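Local coordinates for Galactose/lactose metabolism regulatory protein GAL80 (Saccharomyces cerevisiae, PDB 3BTV), which represses the galactose and lactose metabolic genes by binding the activator GAL4 and blocking its transcriptional activation when no inducing sugar is present, at the interface of chains A and B. Sequence-based numbering; all coordinates share one arbitrary frame. Chains: chain A/B, Galactose/lactose metabolism regulatory protein GAL80.

Contact 1: the interface of chains A and B. Residues chain A 232-235, 268, 425-427; chain B 232-235, 268, 425-427.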
loop_
_atom_site.group_PDB
_atom_site.type_symbol
_atom_site.label_atom_id
_atom_site.label_comp_id
_atom_site.label_asym_id
_atom_site.label_seq_id
_atom_site.Cartn_x
_atom_site.Cartn_y
_atom_site.Cartn_z
ATOM N N ILE A 232 5.041 8.255 -10.410
ATOM C CA ILE A 232 3.877 7.877 -9.598
ATOM C C ILE A 232 2.836 7.140 -10.434
ATOM O O ILE A 232 2.782 7.289 -11.660
ATOM C CB ILE A 232 3.218 9.107 -8.955
ATOM C CG1 ILE A 232 2.747 10.071 -10.046
ATOM C CG2 ILE A 232 4.214 9.830 -8.044
ATOM C CD1 ILE A 232 1.362 10.585 -9.890
ATOM N N ASN A 233 2.029 6.321 -9.765
ATOM C CA ASN A 233 0.802 5.786 -10.346
ATOM C C ASN A 233 -0.320 5.860 -9.308
ATOM O O ASN A 233 -0.109 5.531 -8.155
ATOM C CB ASN A 233 1.000 4.337 -10.767
ATOM C CG ASN A 233 -0.168 3.800 -11.572
ATOM O OD1 ASN A 233 -0.172 3.868 -12.807
ATOM N ND2 ASN A 233 -1.169 3.271 -10.882
ATOM N N ALA A 234 -1.507 6.280 -9.718
ATOM C CA ALA A 234 -2.638 6.353 -8.805
ATOM C C ALA A 234 -3.872 5.730 -9.388
ATOM O O ALA A 234 -4.085 5.760 -10.604
ATOM C CB ALA A 234 -2.933 7.805 -8.437
ATOM N N MET A 235 -4.700 5.191 -8.501
ATOM C CA MET A 235 -6.070 4.827 -8.846
ATOM C C MET A 235 -6.974 5.524 -7.853
ATOM O O MET A 235 -6.768 5.440 -6.639
ATOM C CB MET A 235 -6.270 3.314 -8.797
ATOM C CG MET A 235 -5.303 2.563 -9.721
ATOM S SD MET A 235 -5.533 0.780 -9.634
ATOM C CE MET A 235 -4.193 0.194 -10.668
ATOM N N GLN A 268 1.119 4.803 -5.487
ATOM C CA GLN A 268 2.452 4.223 -5.320
ATOM C C GLN A 268 3.426 4.993 -6.163
ATOM O O GLN A 268 3.053 5.496 -7.218
ATOM C CB GLN A 268 2.472 2.731 -5.673
ATOM C CG GLN A 268 2.160 2.434 -7.113
ATOM C CD GLN A 268 1.972 0.951 -7.396
ATOM O OE1 GLN A 268 2.043 0.513 -8.551
ATOM N NE2 GLN A 268 1.727 0.172 -6.351
ATOM N N GLY A 425 -4.338 5.954 -16.942
ATOM C CA GLY A 425 -4.007 4.578 -16.651
ATOM C C GLY A 425 -2.540 4.314 -16.926
ATOM O O GLY A 425 -2.176 3.271 -17.467
ATOM N N SER A 426 -1.676 5.251 -16.554
ATOM C CA SER A 426 -0.248 5.002 -16.703
ATOM C C SER A 426 0.578 5.590 -15.573
ATOM O O SER A 426 0.155 6.513 -14.896
ATOM C CB SER A 426 0.254 5.519 -18.055
ATOM O OG SER A 426 -0.100 6.870 -18.236
ATOM N N THR A 427 1.769 5.042 -15.379
ATOM C CA THR A 427 2.724 5.604 -14.443
ATOM C C THR A 427 3.279 6.901 -15.040
ATOM O O THR A 427 3.617 6.957 -16.220
ATOM C CB THR A 427 3.845 4.603 -14.182
ATOM O OG1 THR A 427 3.269 3.383 -13.697
ATOM C CG2 THR A 427 4.844 5.135 -13.183
ATOM N N ILE B 232 -4.540 -3.692 -12.938
ATOM C CA ILE B 232 -3.389 -3.673 -12.053
ATOM C C ILE B 232 -2.311 -2.712 -12.531
ATOM O O ILE B 232 -2.193 -2.412 -13.721
ATOM C CB ILE B 232 -2.748 -5.061 -11.926
ATOM C CG1 ILE B 232 -2.245 -5.518 -13.297
ATOM C CG2 ILE B 232 -3.764 -6.059 -11.407
ATOM C CD1 ILE B 232 -0.873 -6.127 -13.300
ATOM N N ASN B 233 -1.509 -2.252 -11.585
ATOM C CA ASN B 233 -0.278 -1.546 -11.886
ATOM C C ASN B 233 0.805 -2.034 -10.948
ATOM O O ASN B 233 0.574 -2.189 -9.750
ATOM C CB ASN B 233 -0.435 -0.036 -11.683
ATOM C CG ASN B 233 0.747 0.749 -12.258
ATOM O OD1 ASN B 233 0.741 1.137 -13.426
ATOM N ND2 ASN B 233 1.769 0.973 -11.437
ATOM N N ALA B 234 1.993 -2.254 -11.480
ATOM C CA ALA B 234 3.116 -2.670 -10.649
ATOM C C ALA B 234 4.390 -1.880 -10.917
ATOM O O ALA B 234 4.649 -1.424 -12.030
ATOM C CB ALA B 234 3.380 -4.132 -10.834
ATOM N N MET B 235 5.195 -1.734 -9.882
ATOM C CA MET B 235 6.559 -1.278 -10.052
ATOM C C MET B 235 7.456 -2.308 -9.384
ATOM O O MET B 235 7.248 -2.667 -8.217
ATOM C CB MET B 235 6.761 0.090 -9.422
ATOM C CG MET B 235 5.856 1.163 -9.995
ATOM S SD MET B 235 5.987 2.716 -9.084
ATOM C CE MET B 235 4.766 3.705 -9.952
ATOM N N GLN B 268 -0.676 -2.486 -7.043
ATOM C CA GLN B 268 -1.993 -1.988 -6.660
ATOM C C GLN B 268 -2.964 -2.370 -7.753
ATOM O O GLN B 268 -2.583 -2.491 -8.914
ATOM C CB GLN B 268 -1.971 -0.478 -6.402
ATOM C CG GLN B 268 -1.697 0.378 -7.642
ATOM C CD GLN B 268 -1.458 1.848 -7.303
ATOM O OE1 GLN B 268 -1.510 2.733 -8.169
ATOM N NE2 GLN B 268 -1.189 2.109 -6.041
ATOM N N GLY B 425 5.204 0.767 -17.848
ATOM C CA GLY B 425 4.738 1.846 -17.008
ATOM C C GLY B 425 3.262 2.116 -17.259
ATOM O O GLY B 425 2.812 3.266 -17.230
ATOM N N SER B 426 2.492 1.061 -17.496
ATOM C CA SER B 426 1.046 1.235 -17.643
ATOM C C SER B 426 0.209 0.397 -16.681
ATOM O O SER B 426 0.617 -0.674 -16.232
ATOM C CB SER B 426 0.595 0.919 -19.066
ATOM O OG SER B 426 0.428 -0.476 -19.224
ATOM N N THR B 427 -0.981 0.907 -16.402
ATOM C CA THR B 427 -2.010 0.153 -15.719
ATOM C C THR B 427 -2.668 -0.769 -16.734
ATOM O O THR B 427 -3.203 -0.316 -17.745
ATOM C CB THR B 427 -3.055 1.099 -15.138
ATOM O OG1 THR B 427 -2.430 1.941 -14.166
ATOM C CG2 THR B 427 -4.198 0.317 -14.494
HETATM O O HOH W 1 -3.591 3.947 -12.898
HETATM O O HOH W 2 4.374 1.063 -13.377
HETATM O O HOH W 3 -4.012 2.085 -19.445
#
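The amide nitrogen B:Asn233 ND2 is gripped by two partners, a glutamine carbonyl and a water. It donates to the side-chain carbonyl A:Gln268 OE1 at 2.9 Å, a nearly straight bond with the oxygen lying in the plane of the asparagine amide, and it also reaches water 2, which is held in turn by B:Ala234 O and the hydroxyl A:Thr427 OG1. Its twin, A:Asn233 ND2, meets B:Gln268 OE1 at 2.8 Å, in the carbonyl plane and on a lone pair, so this pair of reciprocal bonds illustrates how a two-fold axis can use one residue pair twice. Each asparagine has CG anti to the backbone N (chi1 -171° in chain A), which sends the amide tip to tip against its counterpart. The two asparagine amides stack with planes 14° apart, and the bonds to glutamine fix their rotation. The cost is a close approach of like groups: A:Asn233 OD1 and B:Asn233 OD1 lie 2.9 Å apart, an acceptor against an acceptor and therefore a strained contact. The glutamines A:Gln268 and B:Gln268 repeat the motif, tip to tip and stacked, with CD to CD at 3.5 Å; each has CG in the crowded position between backbone N and carbonyl carbon, then runs extended.

Strands 231-237 and 264-271, together with the loop that follows helix 405-424, here meet their copies about the two-fold axis of the deposited pair. The loop backbone forms a short antiparallel bridge centred on A:Ser426 and B:Ser426. A:Thr427 N donates to B:Gly425 O at 2.8 Å and B:Thr427 N to A:Gly425 O at 2.9 Å, both donors approaching above the carbonyl plane. Apolar tips close the flanks, where extended B:Met235 brings its methyl CE to A:Thr427 CG2. Water 3 joins A:Gly425 O to B:Thr427 O, while water 1 lies 2.6 Å from the hydroxyl B:Thr427 OG1.

Contact 2: the interface of chains A and B. Residues chain A 178, 180, 268-269, 277-280; chain B 237, 264, 266-268, 279-281.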
loop_
_atom_site.group_PDB
_atom_site.type_symbol
_atom_site.label_atom_id
_atom_site.label_comp_id
_atom_site.label_asym_id
_atom_site.label_seq_id
_atom_site.Cartn_x
_atom_site.Cartn_y
_atom_site.Cartn_z
ATOM N N SER A 178 12.295 1.750 2.041
ATOM C CA SER A 178 10.921 1.787 1.539
ATOM C C SER A 178 9.989 2.469 2.528
ATOM O O SER A 178 10.327 2.659 3.708
ATOM C CB SER A 178 10.427 0.373 1.233
ATOM O OG SER A 178 10.480 -0.441 2.397
ATOM N N GLU A 180 5.672 3.010 3.649
ATOM C CA GLU A 180 4.240 2.713 3.529
ATOM C C GLU A 180 3.403 3.731 4.297
ATOM O O GLU A 180 3.751 4.168 5.408
ATOM C CB GLU A 180 3.890 1.302 4.055
ATOM C CG GLU A 180 4.440 0.150 3.236
ATOM C CD GLU A 180 5.729 -0.396 3.800
ATOM O OE1 GLU A 180 5.718 -0.782 4.994
ATOM O OE2 GLU A 180 6.738 -0.444 3.053
ATOM N N GLN A 268 1.119 4.803 -5.487
ATOM C CA GLN A 268 2.452 4.223 -5.320
ATOM C C GLN A 268 3.426 4.993 -6.163
ATOM O O GLN A 268 3.053 5.496 -7.218
ATOM C CB GLN A 268 2.472 2.731 -5.673
ATOM C CG GLN A 268 2.160 2.434 -7.113
ATOM C CD GLN A 268 1.972 0.951 -7.396
ATOM O OE1 GLN A 268 2.043 0.513 -8.551
ATOM N NE2 GLN A 268 1.727 0.172 -6.351
ATOM N N GLY A 269 4.658 5.122 -5.692
ATOM C CA GLY A 269 5.642 5.889 -6.437
ATOM C C GLY A 269 7.046 5.707 -5.900
ATOM O O GLY A 269 7.292 4.939 -4.948
ATOM N N PRO A 277 10.865 3.144 -2.992
ATOM C CA PRO A 277 9.472 2.704 -3.148
ATOM C C PRO A 277 8.552 3.259 -2.038
ATOM O O PRO A 277 8.833 3.106 -0.854
ATOM C CB PRO A 277 9.566 1.174 -3.024
ATOM C CG PRO A 277 11.017 0.845 -3.106
ATOM C CD PRO A 277 11.772 2.036 -2.661
ATOM N N VAL A 278 7.460 3.893 -2.443
ATOM C CA VAL A 278 6.463 4.440 -1.529
ATOM C C VAL A 278 5.125 3.827 -1.903
ATOM O O VAL A 278 4.718 3.862 -3.060
ATOM C CB VAL A 278 6.339 5.973 -1.635
ATOM C CG1 VAL A 278 5.257 6.486 -0.661
ATOM C CG2 VAL A 278 7.693 6.667 -1.395
ATOM N N SER A 279 4.460 3.218 -0.931
ATOM C CA SER A 279 3.142 2.634 -1.162
ATOM C C SER A 279 2.103 3.289 -0.243
ATOM O O SER A 279 2.303 3.375 0.962
ATOM C CB SER A 279 3.190 1.127 -0.877
ATOM O OG SER A 279 1.896 0.568 -1.010
ATOM N N CYS A 280 0.972 3.679 -0.808
ATOM C CA CYS A 280 0.004 4.448 -0.051
ATOM C C CYS A 280 -1.460 4.102 -0.337
ATOM O O CYS A 280 -1.867 3.945 -1.491
ATOM C CB CYS A 280 0.250 5.930 -0.291
ATOM S SG CYS A 280 -1.012 6.962 0.393
ATOM N N PHE B 237 11.381 -3.550 -8.450
ATOM C CA PHE B 237 12.654 -2.898 -8.166
ATOM C C PHE B 237 13.838 -3.848 -8.029
ATOM O O PHE B 237 13.750 -4.889 -7.379
ATOM C CB PHE B 237 12.558 -2.117 -6.854
ATOM C CG PHE B 237 11.547 -1.013 -6.870
ATOM C CD1 PHE B 237 10.189 -1.283 -6.752
ATOM C CD2 PHE B 237 11.956 0.301 -6.975
ATOM C CE1 PHE B 237 9.262 -0.252 -6.767
ATOM C CE2 PHE B 237 11.029 1.337 -6.977
ATOM C CZ PHE B 237 9.689 1.064 -6.876
ATOM N N HIS B 264 12.095 -5.483 -4.457
ATOM C CA HIS B 264 10.844 -4.863 -3.983
ATOM C C HIS B 264 9.774 -4.885 -5.045
ATOM O O HIS B 264 10.063 -4.751 -6.231
ATOM C CB HIS B 264 11.056 -3.420 -3.544
ATOM C CG HIS B 264 10.097 -2.966 -2.490
ATOM N ND1 HIS B 264 8.854 -2.442 -2.784
ATOM C CD2 HIS B 264 10.199 -2.945 -1.142
ATOM C CE1 HIS B 264 8.234 -2.119 -1.662
ATOM N NE2 HIS B 264 9.037 -2.398 -0.647
ATOM N N LEU B 266 5.903 -3.123 -5.694
ATOM C CA LEU B 266 4.728 -2.314 -5.355
ATOM C C LEU B 266 3.651 -2.769 -6.294
ATOM O O LEU B 266 3.867 -2.842 -7.501
ATOM C CB LEU B 266 4.966 -0.818 -5.569
ATOM C CG LEU B 266 6.067 -0.133 -4.758
ATOM C CD1 LEU B 266 6.244 1.307 -5.219
ATOM C CD2 LEU B 266 5.764 -0.180 -3.266
ATOM N N PHE B 267 2.489 -3.095 -5.753
ATOM C CA PHE B 267 1.414 -3.590 -6.597
ATOM C C PHE B 267 0.102 -3.024 -6.120
ATOM O O PHE B 267 -0.208 -3.060 -4.927
ATOM C CB PHE B 267 1.390 -5.122 -6.573
ATOM C CG PHE B 267 0.136 -5.731 -7.171
ATOM C CD1 PHE B 267 0.131 -6.229 -8.466
ATOM C CD2 PHE B 267 -1.027 -5.833 -6.424
ATOM C CE1 PHE B 267 -1.008 -6.801 -9.001
ATOM C CE2 PHE B 267 -2.173 -6.399 -6.954
ATOM C CZ PHE B 267 -2.169 -6.889 -8.239
ATOM N N GLN B 268 -0.676 -2.486 -7.043
ATOM C CA GLN B 268 -1.993 -1.988 -6.660
ATOM C C GLN B 268 -2.964 -2.370 -7.753
ATOM O O GLN B 268 -2.583 -2.491 -8.914
ATOM C CB GLN B 268 -1.971 -0.478 -6.402
ATOM C CG GLN B 268 -1.697 0.378 -7.642
ATOM C CD GLN B 268 -1.458 1.848 -7.303
ATOM O OE1 GLN B 268 -1.510 2.733 -8.169
ATOM N NE2 GLN B 268 -1.189 2.109 -6.041
ATOM N N SER B 279 -4.074 -2.738 -2.243
ATOM C CA SER B 279 -2.752 -2.116 -2.213
ATOM C C SER B 279 -1.738 -3.075 -1.605
ATOM O O SER B 279 -1.957 -3.623 -0.514
ATOM C CB SER B 279 -2.802 -0.823 -1.384
ATOM O OG SER B 279 -1.500 -0.284 -1.192
ATOM N N CYS B 280 -0.600 -3.222 -2.265
ATOM C CA CYS B 280 0.344 -4.238 -1.857
ATOM C C CYS B 280 1.804 -3.832 -1.960
ATOM O O CYS B 280 2.246 -3.285 -2.975
ATOM C CB CYS B 280 0.107 -5.500 -2.672
ATOM S SG CYS B 280 1.345 -6.721 -2.364
ATOM N N SER B 281 2.555 -4.125 -0.904
ATOM C CA SER B 281 3.986 -3.823 -0.882
ATOM C C SER B 281 4.752 -5.037 -0.374
ATOM O O SER B 281 4.526 -5.497 0.753
ATOM C CB SER B 281 4.252 -2.617 0.017
ATOM O OG SER B 281 5.613 -2.244 -0.000
HETATM O O HOH W 4 -1.089 1.413 -3.275
HETATM O O HOH W 5 1.469 -0.194 -3.698
HETATM O O HOH W 6 6.780 0.286 0.310
#
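B:Leu266, A:Pro277 and A:Ser279 each bury more surface than their neighbours, with A:Gln268 close behind. The leucine, with CG anti to its carbonyl carbon (chi1 -61°), works as a forked wedge. Its CD2 branch packs on A:Ser279 CB at 3.7 Å and also touches the proline, while CD1 turns to the backbone carbonyls of A:Val278 and A:Gly269. A:Pro277 offers its ring atoms to two aromatic faces at once. Its CG sits over the centre of the B:Phe237 ring, 3.9 Å from the centroid, and its CB lies over the B:His264 ring, offset toward the rim. A:Ser178 CB stands above the same face of that imidazole near the NE2 corner, 3.6 Å from B:His264 NE2.

Polar groups in this patch exemplify contact through water, with no direct bond between the chains. A:Ser279 OG, anti to its backbone N, holds water 5 at 2.8 Å, and A:Gln268 NE2 holds the same water at 2.7 Å; water 5 also contacts B:Cys280 O and lies next to water 4, its symmetry counterpart. Water 6 links the carboxylate A:Glu180 OE2 with the hydroxyl B:Ser281 OG. The extended A:Gln268 runs antiparallel alongside B:Leu266, its NE2 3.5 Å from the leucine CB. An alanine here removes the amide that holds water 5 and lies along B:Leu266, which would probably loosen the water-linked centre and the glutamine stack.

All of this rests on strand surfaces: 176-184, 264-271 and 276-283 of chain A meet 231-237, 264-271 and 276-283 of chain B, so beta-sheet lies against beta-sheet across the two-fold axis.

Contact 1 and contact 2 are neighbouring patches of one two-fold interface, with the centres of their C-alpha atoms about 10 Å apart. A:Gln268 and B:Gln268 belong to both: their carbonyl oxygens serve the direct bonds of contact 1, their amide nitrogens the water network of contact 2. Strands 231-237 and 264-271 also take part in each. The interface thus passes from direct side-chain and loop bonding to water-mediated and apolar sheet contacts. Such continuity would suit a stable pair, though the structure alone does not show that the protein pairs this way in the cell.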